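PDB 6GZF: glutathione S-transferase from Natrialba magadii ATCC 43099, which probably catalyses glutathione-dependent transfer or reduction reactions, as a Xi-class enzyme of the glutathionyl-hydroquinone reductase type. Local coordinates for residues A[61-66]-A[295-300]; A[84-89]-A[105-110]; A[11-16]-A[125-130]; A[96-101]-A[114-119]. All coordinates share one frame; numbering follows the deposited sequence.

Contact 1 of 4, residues A[61-66]-A[295-300]; sequences SYACPW and EHYYTT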
# COMPACT_ATOMS: atom_id res chain seq x y z
N SER A 61 15.65 -18.47 -1.53
CA SER A 61 14.28 -18.28 -1.08
C SER A 61 13.45 -17.92 -2.31
O SER A 61 13.93 -17.19 -3.18
CB SER A 61 14.18 -17.19 -0.01
OG SER A 61 12.83 -16.84 0.25
N TYR A 62 12.23 -18.43 -2.39
CA TYR A 62 11.37 -18.12 -3.53
C TYR A 62 10.88 -16.67 -3.46
O TYR A 62 10.42 -16.12 -4.46
CB TYR A 62 10.17 -19.07 -3.58
CG TYR A 62 10.46 -20.39 -4.26
CD1 TYR A 62 10.84 -20.44 -5.59
CD2 TYR A 62 10.32 -21.59 -3.57
CE1 TYR A 62 11.09 -21.65 -6.21
CE2 TYR A 62 10.57 -22.80 -4.18
CZ TYR A 62 10.96 -22.82 -5.51
OH TYR A 62 11.21 -24.03 -6.13
N ALA A 63 11.01 -16.06 -2.29
CA ALA A 63 10.50 -14.71 -2.07
C ALA A 63 11.52 -13.64 -2.46
O ALA A 63 11.14 -12.53 -2.84
CB ALA A 63 10.10 -14.54 -0.62
N CYS A 64 12.80 -13.98 -2.36
CA CYS A 64 13.86 -13.02 -2.66
C CYS A 64 14.07 -12.87 -4.16
O CYS A 64 14.32 -13.86 -4.86
CB CYS A 64 15.16 -13.45 -1.98
SG CYS A 64 16.45 -12.18 -1.96
N PRO A 65 13.97 -11.63 -4.67
CA PRO A 65 14.12 -11.35 -6.10
C PRO A 65 15.57 -11.49 -6.56
O PRO A 65 15.83 -11.64 -7.76
CB PRO A 65 13.64 -9.91 -6.23
CG PRO A 65 13.98 -9.31 -4.91
CD PRO A 65 13.75 -10.40 -3.89
N TRP A 66 16.50 -11.42 -5.62
CA TRP A 66 17.91 -11.57 -5.93
C TRP A 66 18.23 -13.05 -6.11
O TRP A 66 18.92 -13.43 -7.06
CB TRP A 66 18.77 -10.96 -4.82
CG TRP A 66 18.33 -9.56 -4.49
CD1 TRP A 66 17.48 -9.18 -3.49
CD2 TRP A 66 18.69 -8.37 -5.20
NE1 TRP A 66 17.30 -7.82 -3.52
CE2 TRP A 66 18.03 -7.30 -4.56
CE3 TRP A 66 19.50 -8.10 -6.30
CZ2 TRP A 66 18.16 -5.98 -4.98
CZ3 TRP A 66 19.64 -6.79 -6.72
CH2 TRP A 66 18.97 -5.74 -6.06
N GLU A 295 3.92 -14.06 1.67
CA GLU A 295 4.07 -14.46 3.07
C GLU A 295 5.30 -13.81 3.70
O GLU A 295 5.26 -13.38 4.85
CB GLU A 295 4.16 -15.98 3.20
CG GLU A 295 4.23 -16.47 4.64
CD GLU A 295 4.47 -17.96 4.76
OE1 GLU A 295 4.32 -18.67 3.74
OE2 GLU A 295 4.80 -18.42 5.87
N HIS A 296 6.38 -13.75 2.94
CA HIS A 296 7.62 -13.17 3.43
C HIS A 296 7.48 -11.68 3.70
O HIS A 296 7.65 -11.23 4.83
CB HIS A 296 8.76 -13.42 2.45
CG HIS A 296 10.04 -12.74 2.82
ND1 HIS A 296 10.91 -13.25 3.76
CD2 HIS A 296 10.60 -11.59 2.38
CE1 HIS A 296 11.95 -12.44 3.88
NE2 HIS A 296 11.79 -11.43 3.05
N TYR A 297 7.16 -10.92 2.67
CA TYR A 297 7.18 -9.46 2.78
C TYR A 297 6.14 -8.90 3.74
O TYR A 297 6.36 -7.85 4.35
CB TYR A 297 7.00 -8.84 1.40
CG TYR A 297 8.24 -8.94 0.54
CD1 TYR A 297 8.53 -10.12 -0.14
CD2 TYR A 297 9.12 -7.88 0.42
CE1 TYR A 297 9.67 -10.22 -0.92
CE2 TYR A 297 10.25 -7.97 -0.36
CZ TYR A 297 10.52 -9.15 -1.03
OH TYR A 297 11.65 -9.25 -1.81
N TYR A 298 5.02 -9.60 3.91
CA TYR A 298 3.94 -9.08 4.74
C TYR A 298 4.01 -9.53 6.20
O TYR A 298 3.37 -8.93 7.06
CB TYR A 298 2.58 -9.46 4.15
CG TYR A 298 2.18 -8.61 2.96
CD1 TYR A 298 1.73 -7.31 3.13
CD2 TYR A 298 2.25 -9.12 1.66
CE1 TYR A 298 1.36 -6.53 2.05
CE2 TYR A 298 1.88 -8.34 0.57
CZ TYR A 298 1.44 -7.05 0.77
OH TYR A 298 1.07 -6.28 -0.31
N THR A 299 4.77 -10.59 6.49
CA THR A 299 4.83 -11.11 7.86
C THR A 299 6.23 -11.13 8.48
O THR A 299 6.38 -11.46 9.65
CB THR A 299 4.26 -12.55 7.94
OG1 THR A 299 5.20 -13.47 7.38
CG2 THR A 299 2.94 -12.65 7.19
N THR A 300 7.25 -10.78 7.69
CA THR A 300 8.63 -10.83 8.17
C THR A 300 9.12 -9.42 8.53
O THR A 300 10.12 -9.25 9.22
CB THR A 300 9.55 -11.52 7.11
OG1 THR A 300 9.50 -12.94 7.30
CG2 THR A 300 11.00 -11.07 7.18
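The active-site junction of the glutathione transferase fold, where the turn entering helix 65-77 of the thioredoxin-like domain faces the end of helix 290-299 in the helical C-terminal domain, is made by Ala-63 and Pro-65 against His-296 and Tyr-297. The turn carries Cys-64, the predicted nucleophile, whose pKa Tyr-297 is predicted to lower. With CG anti to its carbonyl carbon (chi1 -74°), Tyr-297 meets the turn by its ring edge: CE1 is 3.3 Å from Ala-63 O, which lies in the ring plane. The tyrosine crosses the proline obliquely, OH being 3.2 Å from Pro-65 CD. At 3.5 Å, Tyr-297 OH and Ala-63 O make at most a weak hydrogen bond, not settled because the hydroxyl also bonds Tyr-196 OH, the predicted proton donor/acceptor. A phenylalanine here would probably leave Tyr-196 OH without this hydrogen-bond mate and lose the contact with Pro-65 CD. Beside it, Ala-63 CB meets His-296 CB at 3.5 Å. His-296 CD2 in turn lies 3.5 Å above the rim of the Tyr-297 ring, while ND1 is bonded to Pro-90 O. Ser-61 OG accepts from Ala-63 N at 3.2 Å, an ST turn just before Cys-64. The phenol end thus joins the turn carrying Cys-64 to the helical domain, with Tyr-297 OH 5.6 Å from Cys-64 SG, a geometry consistent with the predicted role.

Contact 2 of 4, residues A[84-89]-A[105-110]; sequences SVSVVD and GCTHDH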
# COMPACT_ATOMS: atom_id res chain seq x y z
N SER A 84 22.21 -28.56 -7.90
CA SER A 84 21.15 -28.83 -6.94
C SER A 84 20.75 -27.57 -6.18
O SER A 84 21.49 -26.58 -6.16
CB SER A 84 21.58 -29.92 -5.96
OG SER A 84 22.74 -29.53 -5.24
N VAL A 85 19.58 -27.60 -5.55
CA VAL A 85 19.05 -26.41 -4.89
C VAL A 85 18.26 -26.74 -3.62
O VAL A 85 17.52 -27.72 -3.56
CB VAL A 85 18.15 -25.60 -5.86
CG1 VAL A 85 16.99 -26.44 -6.36
CG2 VAL A 85 17.65 -24.32 -5.20
N SER A 86 18.46 -25.91 -2.59
CA SER A 86 17.67 -26.00 -1.37
C SER A 86 16.85 -24.72 -1.19
O SER A 86 17.34 -23.62 -1.47
CB SER A 86 18.57 -26.22 -0.15
OG SER A 86 19.17 -27.51 -0.19
N VAL A 87 15.61 -24.86 -0.73
CA VAL A 87 14.74 -23.71 -0.54
C VAL A 87 14.48 -23.45 0.93
O VAL A 87 13.92 -24.29 1.64
CB VAL A 87 13.39 -23.91 -1.26
CG1 VAL A 87 12.52 -22.68 -1.07
CG2 VAL A 87 13.62 -24.19 -2.74
N VAL A 88 14.88 -22.26 1.39
CA VAL A 88 14.72 -21.89 2.79
C VAL A 88 13.30 -21.42 3.10
O VAL A 88 12.53 -21.10 2.19
CB VAL A 88 15.72 -20.78 3.19
CG1 VAL A 88 17.14 -21.23 2.91
CG2 VAL A 88 15.41 -19.50 2.44
N ASP A 89 12.97 -21.38 4.38
CA ASP A 89 11.67 -20.93 4.86
C ASP A 89 11.44 -19.46 4.48
O ASP A 89 12.25 -18.60 4.83
CB ASP A 89 11.58 -21.12 6.38
CG ASP A 89 10.16 -21.00 6.91
OD1 ASP A 89 9.28 -20.43 6.23
OD2 ASP A 89 9.92 -21.48 8.04
N GLY A 105 6.83 -26.06 -0.33
CA GLY A 105 7.76 -25.35 -1.19
C GLY A 105 9.17 -25.30 -0.64
O GLY A 105 10.12 -24.97 -1.35
N CYS A 106 9.32 -25.65 0.64
CA CYS A 106 10.62 -25.61 1.30
C CYS A 106 11.24 -26.99 1.39
O CYS A 106 10.55 -28.00 1.36
CB CYS A 106 10.48 -25.01 2.70
SG CYS A 106 9.38 -23.59 2.79
N THR A 107 12.57 -27.03 1.49
CA THR A 107 13.29 -28.28 1.64
C THR A 107 14.22 -28.22 2.85
O THR A 107 14.14 -27.30 3.66
CB THR A 107 14.12 -28.63 0.39
OG1 THR A 107 15.21 -27.70 0.26
CG2 THR A 107 13.26 -28.58 -0.86
N HIS A 108 15.11 -29.20 2.95
CA HIS A 108 16.13 -29.21 3.99
C HIS A 108 17.48 -28.84 3.41
O HIS A 108 17.67 -28.87 2.19
CB HIS A 108 16.20 -30.58 4.67
CG HIS A 108 16.68 -31.67 3.76
ND1 HIS A 108 15.85 -32.31 2.86
CD2 HIS A 108 17.90 -32.23 3.61
CE1 HIS A 108 16.54 -33.22 2.20
NE2 HIS A 108 17.79 -33.19 2.63
N ASP A 109 18.43 -28.49 4.27
CA ASP A 109 19.79 -28.24 3.83
C ASP A 109 20.42 -29.55 3.35
O ASP A 109 20.83 -30.39 4.15
CB ASP A 109 20.62 -27.63 4.96
CG ASP A 109 22.11 -27.60 4.65
OD1 ASP A 109 22.47 -27.37 3.47
OD2 ASP A 109 22.92 -27.80 5.58
N HIS A 110 20.49 -29.72 2.03
CA HIS A 110 20.96 -30.96 1.43
C HIS A 110 22.42 -31.27 1.76
O HIS A 110 22.85 -32.42 1.67
CB HIS A 110 20.79 -30.92 -0.09
CG HIS A 110 19.36 -30.91 -0.53
ND1 HIS A 110 18.59 -29.77 -0.53
CD2 HIS A 110 18.56 -31.91 -0.99
CE1 HIS A 110 17.37 -30.06 -0.97
NE2 HIS A 110 17.33 -31.35 -1.26
O HOH W 1 13.24 -24.96 4.34
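Val-87 and Thr-107 carry the hydrogen bonding between strand 84-87 and the irregular segment 105-110. Val-87 N donates to Thr-107 OG1 (3.0 Å), and Thr-107 N returns a bond to Val-87 O (3.1 Å). Thr-107 OG1 sits between its own backbone N and carbonyl carbon (chi1 69°), which turns it to the strand. A water donates to Val-87 O at 2.9 Å and to Thr-107 O at 2.6 Å. A further polar meeting joins Ser-86 OG to the edge of the His-110 ring at ND1; either could be the donor, and the modelled separation is too short to be trusted. His-57 NE2 also bonds that serine hydroxyl. Among the packing contacts, Val-87 CG1 lies 3.3 Å from Gly-105 O, and Cys-106 SG lies 4.1 Å from Asp-89 CA. Gly-105 has a positive phi at which a beta carbon would be jammed against the preceding carbonyl. Ser-86 and Val-88 bond strand 56-60 through their backbones, so 84-87, an outermost strand of the mixed thioredoxin-like sheet within this chain, has its other edge met here. The chemistry implies that this strand edge is met by a loop rather than by another strand: one threonine bonds both backbone polar groups of Val-87, using a side-chain oxygen for one of them, and the water adds a second donor to the carbonyl.

Contact 3 of 4, residues A[11-16]-A[125-130]; sequences LVDGEW and APDVTC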
# COMPACT_ATOMS: atom_id res chain seq x y z
N LEU A 11 25.82 -11.22 11.50
CA LEU A 11 26.88 -12.05 12.04
C LEU A 11 28.11 -11.17 12.26
O LEU A 11 28.59 -10.54 11.32
CB LEU A 11 27.20 -13.21 11.08
CG LEU A 11 27.54 -14.58 11.67
CD1 LEU A 11 26.47 -15.05 12.63
CD2 LEU A 11 27.72 -15.60 10.55
N VAL A 12 28.61 -11.12 13.49
CA VAL A 12 29.74 -10.26 13.81
C VAL A 12 30.90 -11.06 14.40
O VAL A 12 30.79 -11.59 15.51
CB VAL A 12 29.35 -9.14 14.80
CG1 VAL A 12 30.56 -8.29 15.14
CG2 VAL A 12 28.24 -8.29 14.21
N ASP A 13 32.00 -11.14 13.65
CA ASP A 13 33.15 -11.95 14.03
C ASP A 13 32.74 -13.39 14.34
O ASP A 13 33.25 -14.00 15.27
CB ASP A 13 33.88 -11.33 15.22
CG ASP A 13 34.54 -10.00 14.89
OD1 ASP A 13 34.82 -9.76 13.69
OD2 ASP A 13 34.77 -9.20 15.81
N GLY A 14 31.81 -13.91 13.55
CA GLY A 14 31.34 -15.27 13.71
C GLY A 14 30.28 -15.41 14.79
O GLY A 14 29.98 -16.52 15.24
N GLU A 15 29.70 -14.29 15.21
CA GLU A 15 28.71 -14.30 16.28
C GLU A 15 27.38 -13.69 15.84
O GLU A 15 27.33 -12.58 15.31
CB GLU A 15 29.24 -13.55 17.50
CG GLU A 15 30.46 -14.19 18.14
CD GLU A 15 30.13 -15.50 18.83
OE1 GLU A 15 29.02 -15.61 19.40
OE2 GLU A 15 30.98 -16.41 18.82
N TRP A 16 26.30 -14.43 16.08
CA TRP A 16 24.95 -13.98 15.74
C TRP A 16 24.49 -12.91 16.73
O TRP A 16 24.55 -13.10 17.94
CB TRP A 16 23.98 -15.16 15.74
CG TRP A 16 22.62 -14.86 15.17
CD1 TRP A 16 21.43 -14.93 15.84
CD2 TRP A 16 22.31 -14.45 13.83
NE1 TRP A 16 20.40 -14.59 14.99
CE2 TRP A 16 20.91 -14.29 13.76
CE3 TRP A 16 23.08 -14.21 12.69
CZ2 TRP A 16 20.27 -13.90 12.59
CZ3 TRP A 16 22.44 -13.81 11.53
CH2 TRP A 16 21.05 -13.66 11.49
N ALA A 125 33.21 -19.48 6.90
CA ALA A 125 34.07 -18.42 7.41
C ALA A 125 33.80 -18.17 8.89
O ALA A 125 32.99 -17.32 9.24
CB ALA A 125 33.88 -17.15 6.61
N PRO A 126 34.50 -18.92 9.77
CA PRO A 126 34.31 -18.93 11.23
C PRO A 126 34.35 -17.57 11.92
O PRO A 126 33.87 -17.46 13.04
CB PRO A 126 35.48 -19.81 11.72
CG PRO A 126 36.39 -19.98 10.54
CD PRO A 126 35.53 -19.87 9.34
N ASP A 127 34.91 -16.55 11.26
CA ASP A 127 35.04 -15.24 11.89
C ASP A 127 34.39 -14.15 11.04
O ASP A 127 34.70 -12.96 11.19
CB ASP A 127 36.52 -14.92 12.12
CG ASP A 127 36.73 -13.77 13.09
OD1 ASP A 127 36.07 -13.76 14.15
OD2 ASP A 127 37.55 -12.87 12.79
N VAL A 128 33.48 -14.55 10.16
CA VAL A 128 32.91 -13.62 9.18
C VAL A 128 32.02 -12.56 9.83
O VAL A 128 31.34 -12.81 10.82
CB VAL A 128 32.09 -14.39 8.11
CG1 VAL A 128 30.82 -14.98 8.70
CG2 VAL A 128 31.77 -13.49 6.93
N THR A 129 32.07 -11.35 9.28
CA THR A 129 31.17 -10.28 9.67
C THR A 129 30.35 -9.85 8.45
O THR A 129 30.85 -9.14 7.58
CB THR A 129 31.92 -9.07 10.26
OG1 THR A 129 32.59 -9.46 11.46
CG2 THR A 129 30.96 -7.94 10.57
N CYS A 130 29.10 -10.28 8.39
CA CYS A 130 28.27 -10.06 7.21
C CYS A 130 26.79 -10.19 7.50
O CYS A 130 26.37 -10.38 8.64
CB CYS A 130 28.66 -11.05 6.11
SG CYS A 130 28.29 -12.77 6.53
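Leu-11 and Cys-130 form an antiparallel hydrogen-bonded pair, a single bridge between the N-terminal beta hairpin 10-17 and the loop after helix 117-124. Leu-11 N reaches Cys-130 O at 3.0 Å, and Cys-130 N reaches Leu-11 O at 3.0 Å. Past this pair the loop follows the hairpin's turn. Thr-129 OG1, set anti to its carbonyl carbon (chi1 -64°), accepts from Asp-13 N at 2.8 Å, and Val-128 O accepts from Gly-14 N at 3.0 Å. A valine in place of Thr-129 would probably leave Asp-13 N without its acceptor and the tip of the hairpin less firmly held to the loop. Leu-11 and Val-128 cross at about a right angle, CD2 to CG1 at 3.7 Å. Asp-13 and Asp-127 lie side by side and point the same way, their carboxylate planes 22° apart and their OD1 atoms 4.2 Å from each other, a like-charge pair that probably costs some energy. In the next shell, Asp-13 and Gly-14 are the two central residues of a type I' turn, held by paired bonds between Val-12 and Glu-15. The loop has its own type I turn, closed by Val-128 N to Ala-125 O at 3.0 Å. Leu-11 rests on Tyr-121 and Val-122 of helix 117-124, and Val-128 on Phe-37. At Gly-14 a beta carbon would run into Pro-126 O; as glycine, its CA sits 3.4 Å from that oxygen in a CA-H...O contact.

Contact 4 of 4, residues A[96-101]-A[114-119]; sequences GWQFTP and VDYLRE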
# COMPACT_ATOMS: atom_id res chain seq x y z
N GLY A 96 17.29 -15.52 11.44
CA GLY A 96 17.51 -15.30 10.02
C GLY A 96 16.89 -16.39 9.17
O GLY A 96 15.96 -17.07 9.60
N TRP A 97 17.41 -16.56 7.95
CA TRP A 97 16.93 -17.61 7.05
C TRP A 97 17.02 -18.98 7.71
O TRP A 97 18.09 -19.39 8.17
CB TRP A 97 17.73 -17.61 5.74
CG TRP A 97 17.51 -16.42 4.86
CD1 TRP A 97 18.44 -15.50 4.47
CD2 TRP A 97 16.28 -16.03 4.23
NE1 TRP A 97 17.87 -14.56 3.65
CE2 TRP A 97 16.55 -14.86 3.48
CE3 TRP A 97 14.98 -16.55 4.23
CZ2 TRP A 97 15.56 -14.21 2.74
CZ3 TRP A 97 14.01 -15.90 3.49
CH2 TRP A 97 14.30 -14.74 2.76
N GLN A 98 15.90 -19.69 7.75
CA GLN A 98 15.86 -21.00 8.39
C GLN A 98 15.35 -22.08 7.43
O GLN A 98 14.75 -21.78 6.40
CB GLN A 98 14.99 -20.97 9.64
CG GLN A 98 13.51 -20.77 9.37
CD GLN A 98 12.69 -20.73 10.65
OE1 GLN A 98 13.23 -20.78 11.75
NE2 GLN A 98 11.37 -20.64 10.50
N PHE A 99 15.61 -23.33 7.78
CA PHE A 99 15.15 -24.46 6.98
C PHE A 99 13.95 -25.15 7.63
O PHE A 99 14.03 -25.60 8.78
CB PHE A 99 16.29 -25.47 6.77
CG PHE A 99 17.40 -24.94 5.91
CD1 PHE A 99 18.45 -24.23 6.48
CD2 PHE A 99 17.41 -25.16 4.55
CE1 PHE A 99 19.48 -23.75 5.70
CE2 PHE A 99 18.44 -24.68 3.76
CZ PHE A 99 19.47 -23.97 4.33
N THR A 100 12.85 -25.21 6.90
CA THR A 100 11.63 -25.85 7.38
C THR A 100 11.07 -26.77 6.30
O THR A 100 10.16 -26.39 5.56
CB THR A 100 10.57 -24.80 7.77
OG1 THR A 100 11.19 -23.76 8.55
CG2 THR A 100 9.46 -25.44 8.59
N PRO A 101 11.61 -28.00 6.22
CA PRO A 101 11.34 -28.93 5.12
C PRO A 101 9.87 -29.36 5.02
O PRO A 101 9.40 -29.62 3.91
CB PRO A 101 12.22 -30.14 5.46
CG PRO A 101 12.43 -30.05 6.94
CD PRO A 101 12.49 -28.59 7.24
N VAL A 114 21.51 -28.23 8.18
CA VAL A 114 21.54 -27.20 9.21
C VAL A 114 20.14 -26.64 9.48
O VAL A 114 19.27 -26.67 8.61
CB VAL A 114 22.48 -26.04 8.84
CG1 VAL A 114 23.91 -26.55 8.69
CG2 VAL A 114 22.02 -25.37 7.55
N ASP A 115 19.93 -26.14 10.69
CA ASP A 115 18.67 -25.53 11.06
C ASP A 115 18.53 -24.15 10.41
O ASP A 115 17.46 -23.79 9.92
CB ASP A 115 18.54 -25.41 12.58
CG ASP A 115 18.55 -26.75 13.27
OD1 ASP A 115 17.90 -27.69 12.76
OD2 ASP A 115 19.20 -26.87 14.33
N TYR A 116 19.62 -23.40 10.41
CA TYR A 116 19.60 -22.03 9.91
C TYR A 116 20.73 -21.78 8.91
O TYR A 116 21.75 -22.47 8.92
CB TYR A 116 19.70 -21.04 11.07
CG TYR A 116 18.74 -21.35 12.19
CD1 TYR A 116 17.39 -21.05 12.08
CD2 TYR A 116 19.18 -21.95 13.36
CE1 TYR A 116 16.50 -21.33 13.10
CE2 TYR A 116 18.30 -22.24 14.39
CZ TYR A 116 16.96 -21.93 14.25
OH TYR A 116 16.08 -22.21 15.27
N LEU A 117 20.53 -20.79 8.05
CA LEU A 117 21.50 -20.46 7.01
C LEU A 117 22.78 -19.88 7.59
O LEU A 117 23.85 -19.97 6.97
CB LEU A 117 20.89 -19.48 6.01
CG LEU A 117 21.57 -19.37 4.64
CD1 LEU A 117 21.29 -20.60 3.80
CD2 LEU A 117 21.12 -18.11 3.91
N ARG A 118 22.68 -19.29 8.77
CA ARG A 118 23.83 -18.66 9.41
C ARG A 118 24.89 -19.69 9.81
O ARG A 118 26.07 -19.37 9.92
CB ARG A 118 23.39 -17.84 10.63
CG ARG A 118 22.50 -18.58 11.61
CD ARG A 118 21.93 -17.61 12.64
NE ARG A 118 21.14 -18.28 13.67
CZ ARG A 118 21.63 -18.70 14.83
NH1 ARG A 118 22.91 -18.52 15.11
NH2 ARG A 118 20.84 -19.29 15.72
N GLU A 119 24.45 -20.93 10.03
CA GLU A 119 25.37 -22.02 10.35
C GLU A 119 26.28 -22.31 9.16
O GLU A 119 27.46 -22.64 9.34
CB GLU A 119 24.60 -23.28 10.74
CG GLU A 119 23.76 -23.13 12.00
CD GLU A 119 22.93 -24.37 12.29
OE1 GLU A 119 23.52 -25.44 12.51
OE2 GLU A 119 21.69 -24.26 12.30
O HOH W 2 20.27 -18.22 9.21
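Phe-99 is the chief bump of this contact, its ring fitting a hollow lined by Val-114, the Asp-115 and Tyr-116 backbone, and Leu-117. Val-114 O lies 3.3 Å from Phe-99 CD1, Val-114 CG2 meets CE1 at 3.5 Å, Leu-117 CD1 approaches CZ, and the carbonyl carbons of Asp-115 and Tyr-116 lie in the ring plane at its edge. Leu-117 splits its fork between two aromatics. While CD1 serves Phe-99, CD2 lies 3.8 Å from Trp-97 CD1, and the side chains of Leu-117 and Trp-97 run side by side, CB to CB at 3.7 Å. Within the thioredoxin-like fold this is the loop leading from strand 84-87 folded back on the start of helix 117-124; Trp-97, which it presents, is a predicted glutathione-binding residue. Two backbone bonds fix the fit, Leu-117 N to Trp-97 O at 2.8 Å and Phe-99 N to Asp-115 O at 2.9 Å, one before and one after Gln-98. A water also donates to Trp-97 O and accepts from Arg-118 N. Gln-98 lies alongside Tyr-116, amide and ring planes 24° apart: CB touches CD1 at 3.4 Å, and OE1 faces CE1 at the ring edge at 3.6 Å, while NE2 bonds Asp-89. Glu-119 OE2 accepts from Tyr-116 N, from above the carboxylate plane, at the first turn of the helix.

In the fold
From the N terminus, the hairpin at 11-16 opens the first long loop, which contact 3 closes at 125-130. Before that closure, 61-66 starts the longer loop of contact 1, ended at 295-300 near the far end of the helical domain, so contacts 1 and 3 cross. Contacts 2 and 4 are short closures nested inside both; their segments alternate and they cross each other between strand 84-87 and helix 117-124. Asp-89 ties them directly through Gln-98 and Thr-100. Trp-97 of contact 4 packs on His-296 of contact 1, and Arg-118 on Trp-16 of contact 3. Hairpin, thioredoxin-like domain and C-terminal helices are thus joined.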